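Local coordinates for protein CD8 alpha antigen (Sus scrofa, PDB 5EDX) that probably serves as a T-cell co-receptor that, as a homodimer of immunoglobulin V-type domains, binds class I MHC molecules, at residues E8-S13 against V18-E23. Residues are numbered along the deposited sequence; the frame is centred on the assembly and turned at random.
Sequences EMVQAS and VKLRCE
V18 meets both apolar side chains that E8-S13 sends across, V10 and A12, one with each of its methyl groups. Its CG2 abuts A12 CB at 3.4 Å, a close approach for two methyl carbons. CG1, which lies anti to the backbone N of V18 (chi1 176°), reaches V10 CG1 at 4.1 Å, and the two side chains run antiparallel to each other as they pass. V10 has a like torsion (chi1 177°), with CG1 anti to its backbone N and directed at V18, and CG2, beside that N, 4.3 Å from L20 CD2. The CB of L20 does not face E8-S13; the leucine gets there through its length, with CD2 as the methyl that arrives. All three touches are therefore methyl against methyl.

No hydrogen bond links the two segments, and the closest CA atoms, those of A12 and V18, are 7.1 Å apart. The buried area, 129 Å² with both sides summed, is correspondingly small. This is contact between facing sheets of an immunoglobulin V-type sandwich, near the short connection between strands 9-11 and 18-24, where the chain returns to the other sheet. A12, V18 and L20 are buried here, while V10, on the outermost strand of its sheet, remains partly exposed.

Strand 9-11 pairs in parallel with strand 101-111: V10 bonds through its backbone to S109 and F111, and A12 to F111. In the opposite sheet, strand 18-24 lies between strands 3-5 and 76-81, with V18 bonded to L81. F84 also touches A12, and V10 packs on V110. Farther along strand 18-24, L20 lies on M108 and W35, and C22 forms the intersheet disulfide with C94 of strand 90-98.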
loop_
_atom_site.group_PDB
_atom_site.type_symbol
_atom_site.label_atom_id
_atom_site.label_comp_id
_atom_site.label_asym_id
_atom_site.label_seq_id
_atom_site.Cartn_x
_atom_site.Cartn_y
_atom_site.Cartn_z
ATOM N N GLU A 8 -5.376 11.019 13.693
ATOM C CA GLU A 8 -5.773 10.255 12.515
ATOM C C GLU A 8 -6.937 10.874 11.750
ATOM O O GLU A 8 -7.238 10.449 10.635
ATOM C CB GLU A 8 -6.123 8.810 12.899
ATOM C CG GLU A 8 -7.326 8.684 13.832
ATOM C CD GLU A 8 -7.982 7.307 13.787
ATOM O OE1 GLU A 8 -9.229 7.242 13.855
ATOM O OE2 GLU A 8 -7.258 6.294 13.674
ATOM N N MET A 9 -7.597 11.864 12.344
ATOM C CA MET A 9 -8.733 12.497 11.676
ATOM C C MET A 9 -8.547 14.014 11.594
ATOM O O MET A 9 -8.509 14.702 12.614
ATOM C CB MET A 9 -10.048 12.139 12.378
ATOM C CG MET A 9 -11.268 12.226 11.469
ATOM S SD MET A 9 -11.851 10.626 10.860
ATOM C CE MET A 9 -10.362 9.628 10.969
ATOM N N VAL A 10 -8.422 14.522 10.371
ATOM C CA VAL A 10 -8.117 15.926 10.151
ATOM C C VAL A 10 -9.169 16.582 9.262
ATOM O O VAL A 10 -9.573 16.016 8.244
ATOM C CB VAL A 10 -6.723 16.087 9.494
ATOM C CG1 VAL A 10 -6.432 17.547 9.200
ATOM C CG2 VAL A 10 -5.637 15.476 10.384
ATOM N N GLN A 11 -9.622 17.769 9.659
ATOM C CA GLN A 11 -10.491 18.579 8.814
ATOM C C GLN A 11 -9.725 19.795 8.326
ATOM O O GLN A 11 -9.077 20.487 9.114
ATOM C CB GLN A 11 -11.733 19.040 9.576
ATOM C CG GLN A 11 -12.694 17.937 9.969
ATOM C CD GLN A 11 -13.984 18.486 10.548
ATOM O OE1 GLN A 11 -14.667 19.295 9.916
ATOM N NE2 GLN A 11 -14.324 18.053 11.759
ATOM N N ALA A 12 -9.793 20.057 7.027
ATOM C CA ALA A 12 -9.075 21.183 6.443
ATOM C C ALA A 12 -9.953 21.898 5.436
ATOM O O ALA A 12 -10.694 21.261 4.697
ATOM C CB ALA A 12 -7.803 20.702 5.770
ATOM N N SER A 13 -9.864 23.223 5.398
ATOM C CA SER A 13 -10.607 23.991 4.405
ATOM C C SER A 13 -9.706 24.274 3.212
ATOM O O SER A 13 -8.481 24.139 3.308
ATOM C CB SER A 13 -11.149 25.288 5.010
ATOM O OG SER A 13 -10.107 26.060 5.575
ATOM N N VAL A 18 -1.822 21.782 5.809
ATOM C CA VAL A 18 -1.983 20.615 6.673
ATOM C C VAL A 18 -0.643 19.902 6.823
ATOM O O VAL A 18 0.038 19.647 5.833
ATOM C CB VAL A 18 -3.026 19.633 6.088
ATOM C CG1 VAL A 18 -3.124 18.371 6.927
ATOM C CG2 VAL A 18 -4.384 20.305 5.986
ATOM N N LYS A 19 -0.261 19.588 8.057
ATOM C CA LYS A 19 1.005 18.900 8.302
ATOM C C LYS A 19 0.759 17.579 9.028
ATOM O O LYS A 19 0.161 17.555 10.107
ATOM C CB LYS A 19 1.953 19.792 9.108
ATOM C CG LYS A 19 3.305 19.156 9.419
ATOM C CD LYS A 19 4.289 20.231 9.860
ATOM C CE LYS A 19 5.683 19.668 10.053
ATOM N NZ LYS A 19 6.666 20.763 10.292
ATOM N N LEU A 20 1.208 16.485 8.418
ATOM C CA LEU A 20 1.019 15.149 8.971
ATOM C C LEU A 20 2.350 14.577 9.438
ATOM O O LEU A 20 3.391 14.906 8.878
ATOM C CB LEU A 20 0.438 14.224 7.904
ATOM C CG LEU A 20 -0.826 14.704 7.190
ATOM C CD1 LEU A 20 -1.236 13.675 6.131
ATOM C CD2 LEU A 20 -1.958 14.958 8.180
ATOM N N ARG A 21 2.316 13.713 10.449
ATOM C CA ARG A 21 3.542 13.125 10.985
ATOM C C ARG A 21 3.412 11.618 11.177
ATOM O O ARG A 21 2.393 11.132 11.678
ATOM C CB ARG A 21 3.890 13.776 12.327
ATOM C CG ARG A 21 5.247 13.353 12.895
ATOM C CD ARG A 21 5.455 13.917 14.299
ATOM N NE ARG A 21 4.512 13.327 15.241
ATOM C CZ ARG A 21 3.469 13.962 15.764
ATOM N NH1 ARG A 21 2.664 13.327 16.606
ATOM N NH2 ARG A 21 3.236 15.233 15.455
ATOM N N CYS A 22 4.437 10.878 10.763
ATOM C CA CYS A 22 4.582 9.494 11.200
ATOM C C CYS A 22 5.977 9.299 11.770
ATOM O O CYS A 22 6.967 9.628 11.128
ATOM C CB CYS A 22 4.268 8.479 10.084
ATOM S SG CYS A 22 5.422 8.373 8.689
ATOM N N GLU A 23 6.034 8.798 12.997
ATOM C CA GLU A 23 7.300 8.482 13.641
ATOM C C GLU A 23 7.529 6.990 13.511
ATOM O O GLU A 23 6.649 6.192 13.824
ATOM C CB GLU A 23 7.288 8.895 15.123
ATOM C CG GLU A 23 8.611 8.603 15.848
ATOM C CD GLU A 23 8.593 8.966 17.331
ATOM O OE1 GLU A 23 9.660 8.870 17.973
ATOM O OE2 GLU A 23 7.528 9.335 17.862
#